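Local atomic coordinates of 6-phosphogluconolactonase (Thermotoga maritima, PDB entry 1VL1), a protein that hydrolyses 6-phosphogluconolactone to 6-phosphogluconate, the second step of the oxidative pentose phosphate pathway. Residues R55-L58 with P59-K63; F69-N72 with R73-F76; N95-E98 with V99-R103; K105-S108 with G109-H112. All coordinates share one frame; numbering follows the deposited sequence.

Contact 1 of 4, residues R55-L58 with P59-K63; sequences RTPL and PVYEK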
loop_
_atom_site.group_PDB
_atom_site.type_symbol
_atom_site.label_atom_id
_atom_site.label_comp_id
_atom_site.label_asym_id
_atom_site.label_seq_id
_atom_site.Cartn_x
_atom_site.Cartn_y
_atom_site.Cartn_z
ATOM N N ARG A 55 10.010 -3.068 3.787
ATOM C CA ARG A 55 11.192 -3.668 3.190
ATOM C C ARG A 55 10.906 -4.469 1.960
ATOM O O ARG A 55 11.790 -4.611 1.131
ATOM C CB ARG A 55 11.925 -4.505 4.225
ATOM C CG ARG A 55 12.426 -3.571 5.342
ATOM C CD ARG A 55 13.349 -4.185 6.372
ATOM N NE ARG A 55 12.633 -4.975 7.388
ATOM C CZ ARG A 55 13.232 -5.903 8.131
ATOM N NH1 ARG A 55 14.527 -6.151 7.971
ATOM N NH2 ARG A 55 12.551 -6.588 9.023
ATOM N N THR A 56 9.699 -5.022 1.829
ATOM C CA THR A 56 9.417 -5.790 0.629
ATOM C C THR A 56 8.957 -4.990 -0.597
ATOM O O THR A 56 9.458 -5.250 -1.677
ATOM C CB THR A 56 8.485 -6.974 0.910
ATOM O OG1 THR A 56 9.066 -7.759 1.949
ATOM C CG2 THR A 56 8.445 -7.873 -0.254
ATOM N N PRO A 57 7.994 -4.085 -0.477
ATOM C CA PRO A 57 7.601 -3.255 -1.612
ATOM C C PRO A 57 8.692 -2.341 -2.194
ATOM O O PRO A 57 8.710 -2.097 -3.395
ATOM C CB PRO A 57 6.417 -2.471 -1.043
ATOM C CG PRO A 57 5.883 -3.324 0.079
ATOM C CD PRO A 57 7.096 -3.882 0.680
ATOM N N LEU A 58 9.560 -1.807 -1.355
ATOM C CA LEU A 58 10.482 -0.775 -1.843
ATOM C C LEU A 58 11.356 -1.232 -3.013
ATOM O O LEU A 58 11.446 -0.493 -4.019
ATOM C CB LEU A 58 11.338 -0.182 -0.706
ATOM C CG LEU A 58 10.547 0.632 0.312
ATOM C CD1 LEU A 58 11.362 0.921 1.520
ATOM C CD2 LEU A 58 10.044 1.902 -0.362
ATOM N N PRO A 59 11.983 -2.414 -2.957
ATOM C CA PRO A 59 12.755 -2.887 -4.095
ATOM C C PRO A 59 11.911 -3.076 -5.337
ATOM O O PRO A 59 12.407 -2.910 -6.443
ATOM C CB PRO A 59 13.347 -4.242 -3.618
ATOM C CG PRO A 59 13.259 -4.181 -2.197
ATOM C CD PRO A 59 12.145 -3.319 -1.816
ATOM N N VAL A 60 10.660 -3.481 -5.164
ATOM C CA VAL A 60 9.743 -3.559 -6.297
ATOM C C VAL A 60 9.486 -2.199 -6.930
ATOM O O VAL A 60 9.581 -2.029 -8.133
ATOM C CB VAL A 60 8.451 -4.274 -5.914
ATOM C CG1 VAL A 60 7.421 -4.133 -6.989
ATOM C CG2 VAL A 60 8.763 -5.785 -5.574
ATOM N N TYR A 61 9.244 -1.194 -6.112
ATOM C CA TYR A 61 9.038 0.182 -6.629
ATOM C C TYR A 61 10.257 0.685 -7.361
ATOM O O TYR A 61 10.147 1.424 -8.378
ATOM C CB TYR A 61 8.745 1.146 -5.479
ATOM C CG TYR A 61 7.528 0.798 -4.637
ATOM C CD1 TYR A 61 6.530 -0.057 -5.114
ATOM C CD2 TYR A 61 7.381 1.320 -3.367
ATOM C CE1 TYR A 61 5.436 -0.362 -4.385
ATOM C CE2 TYR A 61 6.299 1.005 -2.602
ATOM C CZ TYR A 61 5.306 0.176 -3.127
ATOM O OH TYR A 61 4.230 -0.135 -2.375
ATOM N N GLU A 62 11.422 0.328 -6.843
ATOM C CA GLU A 62 12.697 0.796 -7.410
ATOM C C GLU A 62 12.814 0.358 -8.885
ATOM O O GLU A 62 13.255 1.125 -9.722
ATOM C CB GLU A 62 13.872 0.286 -6.592
ATOM C CG GLU A 62 15.183 0.925 -6.973
ATOM C CD GLU A 62 16.321 0.467 -6.101
ATOM O OE1 GLU A 62 16.110 -0.473 -5.274
ATOM O OE2 GLU A 62 17.425 1.040 -6.272
ATOM N N LYS A 63 12.377 -0.877 -9.182
ATOM C CA LYS A 63 12.387 -1.397 -10.560
ATOM C C LYS A 63 11.202 -0.854 -11.354
ATOM O O LYS A 63 11.393 -0.537 -12.532
ATOM C CB LYS A 63 12.341 -2.907 -10.582
ATOM C CG LYS A 63 13.623 -3.599 -10.152
#
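Pro-57 and Leu-58 meet Tyr-61 and Glu-62 one turn later, in a local i to i+4 contact near the start of helix 57-64. Two backbone hydrogen bonds close the turn: Tyr-61 N to Pro-57 O at 2.9 Å, nearly along the C=O axis, and Glu-62 N to Leu-58 O, also 2.9 Å. With CG anti to its own carbonyl carbon (chi1 -59°), the Tyr-61 ring leans back over the first of these carbonyls. Pro-57 O sits under one ring face, 3.4 Å from Tyr-61 CG, while at the phenol end CZ comes within 3.5 Å of Pro-57 CB. This helix is the crossover of a beta-alpha-beta unit between strands 47-51 and 74-82, and the Tyr-61 hydroxyl is hydrogen-bonded to Ala-52 O, just past the first of them. A phenylalanine here, lacking the hydroxyl, would probably leave Ala-52 O without this mate and the ring less firmly fixed over Pro-57. Leu-58 CD2 touches Tyr-61 CD2 at 4.1 Å, and both side chains also pack on helix 92-101. Having no N-H to offer, Pro-59 instead places CD 3.2 Å from Arg-55 O. Val-60 also packs against Val-29 and Val-30 of helix 25-43.

Contact 2 of 4, residues F69-N72 with R73-F76; sequences FPWN and RIHF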
loop_
_atom_site.group_PDB
_atom_site.type_symbol
_atom_site.label_atom_id
_atom_site.label_comp_id
_atom_site.label_asym_id
_atom_site.label_seq_id
_atom_site.Cartn_x
_atom_site.Cartn_y
_atom_site.Cartn_z
ATOM N N PHE A 69 6.213 3.997 -18.350
ATOM C CA PHE A 69 4.783 4.285 -18.175
ATOM C C PHE A 69 4.515 5.735 -18.520
ATOM O O PHE A 69 5.455 6.587 -18.494
ATOM C CB PHE A 69 4.369 4.065 -16.737
ATOM C CG PHE A 69 4.356 2.626 -16.300
ATOM C CD1 PHE A 69 3.430 1.752 -16.802
ATOM C CD2 PHE A 69 5.230 2.181 -15.306
ATOM C CE1 PHE A 69 3.412 0.421 -16.372
ATOM C CE2 PHE A 69 5.200 0.868 -14.860
ATOM C CZ PHE A 69 4.301 -0.017 -15.415
ATOM N N PRO A 70 3.267 6.057 -18.876
ATOM C CA PRO A 70 2.878 7.435 -18.985
ATOM C C PRO A 70 2.555 7.932 -17.576
ATOM O O PRO A 70 1.410 7.888 -17.140
ATOM C CB PRO A 70 1.652 7.375 -19.886
ATOM C CG PRO A 70 1.020 6.100 -19.560
ATOM C CD PRO A 70 2.141 5.141 -19.179
ATOM N N TRP A 71 3.576 8.392 -16.853
ATOM C CA TRP A 71 3.425 8.659 -15.429
ATOM C C TRP A 71 2.417 9.720 -15.108
ATOM O O TRP A 71 1.928 9.740 -13.974
ATOM C CB TRP A 71 4.758 9.095 -14.857
ATOM C CG TRP A 71 5.797 8.000 -14.925
ATOM C CD1 TRP A 71 6.912 8.006 -15.666
ATOM C CD2 TRP A 71 5.809 6.781 -14.178
ATOM N NE1 TRP A 71 7.626 6.852 -15.464
ATOM C CE2 TRP A 71 6.975 6.075 -14.551
ATOM C CE3 TRP A 71 4.972 6.223 -13.224
ATOM C CZ2 TRP A 71 7.319 4.835 -13.996
ATOM C CZ3 TRP A 71 5.300 4.998 -12.667
ATOM C CH2 TRP A 71 6.478 4.317 -13.052
ATOM N N ASN A 72 2.220 10.674 -16.002
ATOM C CA ASN A 72 1.161 11.667 -15.821
ATOM C C ASN A 72 -0.241 11.096 -15.691
ATOM O O ASN A 72 -1.139 11.789 -15.239
ATOM C CB ASN A 72 1.162 12.703 -16.909
ATOM C CG ASN A 72 0.917 12.137 -18.303
ATOM O OD1 ASN A 72 1.607 11.223 -18.731
ATOM N ND2 ASN A 72 -0.054 12.702 -19.025
ATOM N N ARG A 73 -0.444 9.854 -16.099
ATOM C CA ARG A 73 -1.781 9.207 -16.011
ATOM C C ARG A 73 -1.869 8.341 -14.769
ATOM O O ARG A 73 -2.891 7.702 -14.528
ATOM C CB ARG A 73 -1.973 8.358 -17.259
ATOM C CG ARG A 73 -2.095 9.204 -18.510
ATOM C CD ARG A 73 -2.197 8.412 -19.796
ATOM N NE ARG A 73 -3.342 7.496 -19.730
ATOM C CZ ARG A 73 -3.421 6.349 -20.385
ATOM N NH1 ARG A 73 -2.477 5.976 -21.239
ATOM N NH2 ARG A 73 -4.499 5.592 -20.256
ATOM N N ILE A 74 -0.819 8.295 -13.959
ATOM C CA ILE A 74 -0.828 7.430 -12.785
ATOM C C ILE A 74 -0.781 8.233 -11.511
ATOM O O ILE A 74 0.118 9.039 -11.333
ATOM C CB ILE A 74 0.313 6.398 -12.805
ATOM C CG1 ILE A 74 0.283 5.598 -14.125
ATOM C CG2 ILE A 74 0.203 5.490 -11.588
ATOM C CD1 ILE A 74 1.570 4.840 -14.423
ATOM N N HIS A 75 -1.781 8.043 -10.648
ATOM C CA HIS A 75 -1.851 8.749 -9.332
ATOM C C HIS A 75 -1.540 7.818 -8.197
ATOM O O HIS A 75 -2.087 6.694 -8.142
ATOM C CB HIS A 75 -3.233 9.364 -9.154
ATOM C CG HIS A 75 -3.543 10.400 -10.175
ATOM N ND1 HIS A 75 -3.638 11.737 -9.876
ATOM C CD2 HIS A 75 -3.733 10.286 -11.508
ATOM C CE1 HIS A 75 -3.859 12.409 -10.990
ATOM N NE2 HIS A 75 -3.924 11.554 -11.992
ATOM N N PHE A 76 -0.675 8.259 -7.276
ATOM C CA PHE A 76 -0.201 7.380 -6.217
ATOM C C PHE A 76 -0.638 7.910 -4.826
ATOM O O PHE A 76 -0.636 9.099 -4.614
ATOM C CB PHE A 76 1.357 7.275 -6.237
ATOM C CG PHE A 76 1.906 6.486 -7.418
ATOM C CD1 PHE A 76 1.815 5.114 -7.433
ATOM C CD2 PHE A 76 2.447 7.114 -8.508
ATOM C CE1 PHE A 76 2.307 4.367 -8.485
ATOM C CE2 PHE A 76 2.942 6.348 -9.582
ATOM C CZ PHE A 76 2.860 5.008 -9.546
HETATM O O HOH W 1 -3.661 12.124 -15.164
#
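Pro-70 and Trp-71 are tied to Arg-73 and Ile-74 by two successive i to i+3 hydrogen bonds, and the end-to-end directions of 69-72 and 73-76 differ by 87°. Arg-73 N donates to Pro-70 O at 2.9 Å and Ile-74 N to Trp-71 O at 3.1 Å. In this 3-10 turn the second donor stands well above the carbonyl plane, 69° out of it and not on a lone pair. Just ahead, Pro-70 forms the centre of an inverse gamma turn. On the apolar side, Ile-74 CD1 touches two aromatic residues, 3.7 Å from Phe-69 CB and 3.9 Å from Trp-71 CE3. Phe-69 CB itself lies over the centre of one indole face. The Trp-71 and Phe-76 rings meet edge against edge, CZ3 of the indole 4.0 Å from CZ of the phenyl. The turn delivers the chain into strand 74-82, which runs parallel to 47-51 and to 111-112 in the central sheet; Ile-74 and Phe-76 rest on side chains of strand 47-51. On the polar side, Arg-73 bends at chi3 (57°), its CD passing 4.0 Å from Pro-70 CB. Its guanidinium donates to backbone carbonyls, NE to Asp-45 O, and NH2 to Leu-41 O and Lys-44 O, around the C-terminal end of helix 25-43. A water that donates to Asn-72 O also lies 3.2 Å from His-75 NE2, bridging the turn to the imidazole.

Contact 3 of 4, residues N95-E98 with V99-R103; sequences NINE and VLFSR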
loop_
_atom_site.group_PDB
_atom_site.type_symbol
_atom_site.label_atom_id
_atom_site.label_comp_id
_atom_site.label_asym_id
_atom_site.label_seq_id
_atom_site.Cartn_x
_atom_site.Cartn_y
_atom_site.Cartn_z
ATOM N N ASN A 95 10.955 7.187 1.999
ATOM C CA ASN A 95 11.478 5.933 1.409
ATOM C C ASN A 95 10.915 5.669 0.039
ATOM O O ASN A 95 11.664 5.303 -0.858
ATOM C CB ASN A 95 11.272 4.740 2.356
ATOM C CG ASN A 95 12.275 4.711 3.460
ATOM O OD1 ASN A 95 13.387 4.267 3.251
ATOM N ND2 ASN A 95 11.918 5.192 4.640
ATOM N N ILE A 96 9.613 5.886 -0.145
ATOM C CA ILE A 96 9.015 5.746 -1.474
ATOM C C ILE A 96 9.428 6.891 -2.417
ATOM O O ILE A 96 9.632 6.666 -3.614
ATOM C CB ILE A 96 7.487 5.657 -1.408
ATOM C CG1 ILE A 96 7.092 4.449 -0.525
ATOM C CG2 ILE A 96 6.936 5.521 -2.804
ATOM C CD1 ILE A 96 5.649 4.426 -0.107
ATOM N N ASN A 97 9.641 8.082 -1.878
ATOM C CA ASN A 97 10.218 9.174 -2.691
ATOM C C ASN A 97 11.599 8.817 -3.233
ATOM O O ASN A 97 11.879 9.033 -4.415
ATOM C CB ASN A 97 10.297 10.480 -1.905
ATOM C CG ASN A 97 10.666 11.679 -2.780
ATOM O OD1 ASN A 97 10.089 11.869 -3.842
ATOM N ND2 ASN A 97 11.682 12.452 -2.364
ATOM N N GLU A 98 12.418 8.186 -2.399
ATOM C CA GLU A 98 13.780 7.805 -2.788
ATOM C C GLU A 98 13.812 6.797 -3.953
ATOM O O GLU A 98 14.657 6.896 -4.832
ATOM C CB GLU A 98 14.533 7.276 -1.566
ATOM C CG GLU A 98 15.217 8.404 -0.799
ATOM C CD GLU A 98 15.771 8.038 0.565
ATOM O OE1 GLU A 98 15.687 6.855 0.989
ATOM O OE2 GLU A 98 16.255 8.996 1.203
ATOM N N VAL A 99 12.934 5.794 -3.899
ATOM C CA VAL A 99 12.934 4.705 -4.897
ATOM C C VAL A 99 12.041 4.968 -6.100
ATOM O O VAL A 99 12.295 4.427 -7.194
ATOM C CB VAL A 99 12.589 3.338 -4.257
ATOM C CG1 VAL A 99 13.680 2.960 -3.232
ATOM C CG2 VAL A 99 11.213 3.292 -3.707
ATOM N N LEU A 100 11.025 5.810 -5.940
ATOM C CA LEU A 100 10.035 5.979 -6.995
ATOM C C LEU A 100 9.717 7.411 -7.326
ATOM O O LEU A 100 9.906 7.813 -8.442
ATOM C CB LEU A 100 8.758 5.255 -6.602
ATOM C CG LEU A 100 7.543 5.356 -7.512
ATOM C CD1 LEU A 100 7.857 4.729 -8.867
ATOM C CD2 LEU A 100 6.309 4.637 -6.905
ATOM N N PHE A 101 9.206 8.178 -6.365
ATOM C CA PHE A 101 8.658 9.505 -6.707
ATOM C C PHE A 101 9.696 10.468 -7.234
ATOM O O PHE A 101 9.364 11.385 -7.971
ATOM C CB PHE A 101 7.901 10.159 -5.541
ATOM C CG PHE A 101 6.791 9.353 -4.936
ATOM C CD1 PHE A 101 5.948 8.520 -5.678
ATOM C CD2 PHE A 101 6.545 9.473 -3.549
ATOM C CE1 PHE A 101 4.946 7.812 -5.029
ATOM C CE2 PHE A 101 5.525 8.819 -2.961
ATOM C CZ PHE A 101 4.740 7.981 -3.696
ATOM N N SER A 102 10.937 10.305 -6.803
ATOM C CA SER A 102 12.042 11.189 -7.216
ATOM C C SER A 102 12.810 10.570 -8.385
ATOM O O SER A 102 13.750 11.203 -8.927
ATOM C CB SER A 102 12.978 11.408 -6.025
ATOM O OG SER A 102 13.910 10.298 -5.819
ATOM N N ARG A 103 12.484 9.306 -8.755
ATOM C CA ARG A 103 13.190 8.610 -9.820
ATOM C C ARG A 103 12.414 8.526 -11.125
ATOM O O ARG A 103 12.977 8.764 -12.210
ATOM C CB ARG A 103 13.676 7.269 -9.344
ATOM C CG ARG A 103 14.854 7.378 -8.390
ATOM C CD ARG A 103 15.323 6.039 -7.819
ATOM N NE ARG A 103 16.063 5.240 -8.804
ATOM C CZ ARG A 103 15.608 4.151 -9.426
ATOM N NH1 ARG A 103 14.385 3.710 -9.231
ATOM N NH2 ARG A 103 16.386 3.517 -10.305
#
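Ile-96 presents CG2 to the face of the Phe-101 ring in a CH-pi contact, 3.7 Å from the centroid and 22° off the ring normal, the nearest ring atom being CZ at 3.4 Å. The phenyl reaches this methyl because its CG is anti to the carbonyl carbon (chi1 -55°). Ile-96 O accepts two bonds, from Leu-100 N at 2.8 Å and Phe-101 N at 3.2 Å, which approach from opposite faces of its plane. Asn-97 O is likewise gripped twice, by Ser-102 N in the carbonyl plane, on a lone pair, and by Ser-102 OG at 2.8 Å. Beside it, Asn-97 OD1 touches Phe-101 CB at 3.3 Å. Cut back to an alanine, the Phe-101 position is likely to leave a gap over the Ile-96 methyl and against Phe-76 and Leu-78, side chains of strand 74-82 on which the ring also packs. Further out, Arg-103 folds back, bent at chi3, so that NH1 donates to Val-99 O at 3.0 Å in the guanidinium plane. The same NH1 bonds Glu-62 O, and NH2 forms a salt bridge with Glu-66. Glu-98 OE2 forms a salt bridge with Arg-94, one turn earlier. Bonds from residues 101 and 102 to carbonyls five positions earlier mark a wider pi-type turn in the last part of helix 92-101, the crossover of the beta-alpha-beta unit between strands 74-82 and 111-112.

Contact 4 of 4, residues K105-S108 with G109-H112; sequences KIPS and GNVH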
loop_
_atom_site.group_PDB
_atom_site.type_symbol
_atom_site.label_atom_id
_atom_site.label_comp_id
_atom_site.label_asym_id
_atom_site.label_seq_id
_atom_site.Cartn_x
_atom_site.Cartn_y
_atom_site.Cartn_z
ATOM N N LYS A 105 9.546 10.324 -13.498
ATOM C CA LYS A 105 9.069 11.707 -13.654
ATOM C C LYS A 105 7.526 11.760 -13.520
ATOM O O LYS A 105 6.781 11.988 -14.479
ATOM C CB LYS A 105 9.652 12.337 -14.921
ATOM C CG LYS A 105 11.178 12.671 -14.697
ATOM C CD LYS A 105 11.989 13.138 -15.938
ATOM C CE LYS A 105 13.505 13.134 -15.644
ATOM N NZ LYS A 105 14.321 14.098 -16.404
ATOM N N ILE A 106 7.080 11.537 -12.297
ATOM C CA ILE A 106 5.680 11.598 -11.952
ATOM C C ILE A 106 5.351 13.029 -11.542
ATOM O O ILE A 106 6.035 13.603 -10.644
ATOM C CB ILE A 106 5.403 10.634 -10.806
ATOM C CG1 ILE A 106 5.757 9.154 -11.128
ATOM C CG2 ILE A 106 3.951 10.760 -10.363
ATOM C CD1 ILE A 106 5.962 8.248 -9.878
ATOM N N PRO A 107 4.338 13.638 -12.181
ATOM C CA PRO A 107 3.903 14.987 -11.802
ATOM C C PRO A 107 3.652 15.113 -10.304
ATOM O O PRO A 107 3.118 14.198 -9.670
ATOM C CB PRO A 107 2.607 15.168 -12.591
ATOM C CG PRO A 107 2.870 14.375 -13.869
ATOM C CD PRO A 107 3.523 13.098 -13.295
ATOM N N SER A 108 4.089 16.222 -9.727
ATOM C CA SER A 108 3.869 16.447 -8.271
ATOM C C SER A 108 2.419 16.256 -7.826
ATOM O O SER A 108 2.149 15.618 -6.800
ATOM C CB SER A 108 4.337 17.833 -7.873
ATOM O OG SER A 108 4.076 18.019 -6.495
ATOM N N GLY A 109 1.509 16.791 -8.633
ATOM C CA GLY A 109 0.070 16.736 -8.392
ATOM C C GLY A 109 -0.502 15.324 -8.341
ATOM O O GLY A 109 -1.599 15.125 -7.828
ATOM N N ASN A 110 0.259 14.351 -8.867
ATOM C CA ASN A 110 -0.176 12.949 -8.883
ATOM C C ASN A 110 0.245 12.178 -7.673
ATOM O O ASN A 110 -0.094 11.003 -7.563
ATOM C CB ASN A 110 0.384 12.223 -10.101
ATOM C CG ASN A 110 -0.239 12.653 -11.378
ATOM O OD1 ASN A 110 -0.722 13.815 -11.581
ATOM N ND2 ASN A 110 -0.221 11.727 -12.310
ATOM N N VAL A 111 0.995 12.796 -6.746
ATOM C CA VAL A 111 1.519 12.062 -5.624
ATOM C C VAL A 111 0.836 12.581 -4.380
ATOM O O VAL A 111 0.933 13.753 -4.062
ATOM C CB VAL A 111 3.065 12.200 -5.472
ATOM C CG1 VAL A 111 3.554 11.575 -4.183
ATOM C CG2 VAL A 111 3.726 11.607 -6.654
ATOM N N HIS A 112 0.271 11.652 -3.623
ATOM C CA HIS A 112 -0.520 11.997 -2.479
ATOM C C HIS A 112 -0.001 11.290 -1.239
ATOM O O HIS A 112 0.160 10.073 -1.227
ATOM C CB HIS A 112 -2.000 11.616 -2.755
ATOM C CG HIS A 112 -2.567 12.202 -4.024
ATOM N ND1 HIS A 112 -3.172 13.438 -4.078
ATOM C CD2 HIS A 112 -2.598 11.713 -5.290
ATOM C CE1 HIS A 112 -3.552 13.678 -5.322
ATOM N NE2 HIS A 112 -3.169 12.676 -6.081
HETATM O O HOH W 2 2.742 15.920 -4.061
#
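The carboxamide of Asn-110 lies under the Pro-107 ring, with Pro-107 CB over one amide face, 3.7 Å from OD1, while the His-75 imidazole approaches from the opposite face through CE1. Its ND2 donates to two backbone carbonyls, Ile-74 O and Asn-72 O, so the amide is held against rotation and ties this turn to the start of the neighbouring strand. The turn is a short 3-10 segment that leads the chain into strand 111-112, parallel to 74-82 in the central sheet. It is closed by two i to i+3 bonds, Asn-110 N to Pro-107 O and Val-111 N to Ser-108 O, each 3.0 Å. Both donors lie well above the planes of their carbonyls, 57° and 52° out respectively. A small apolar contact adds to this: Ile-106 CG2, anti to its backbone N, comes 3.8 Å from Val-111 CG2, the two side chains crossing at about a right angle, and 3.9 Å from Asn-110 CB. From there Ile-106 reaches on to Trp-71, Phe-76 and Leu-100, and Val-111 to Phe-101, which brings the turn against helix 92-101. Outside the turn a water donates to both Ser-108 O and Val-111 O, 2.8 Å from each oxygen.

The four contacts follow in series along two consecutive beta-alpha-beta units. Contact 1 lies on helix 57-64 and contact 3 on helix 92-101, their centres about 10 Å apart, joined by Leu-58 and Tyr-61 packing on Val-99 and by a probable hydrogen bond from Arg-103 NH1 to Glu-62 O. Contacts 2 and 4 are the turns leading into the adjacent parallel strands 74-82 and 111-112; their centres are about 8 Å apart, and Phe-76 N probably hydrogen-bonds Asn-110 O between them. Contact 3 also touches both turns, Phe-101 resting on Phe-76 and Val-111. Contact 1 stays clear of them, its centre about 17 and 18 Å from theirs. They mark two crossover helices and the turns into two neighbouring strands of a sheet consistent with a Rossmann-like fold.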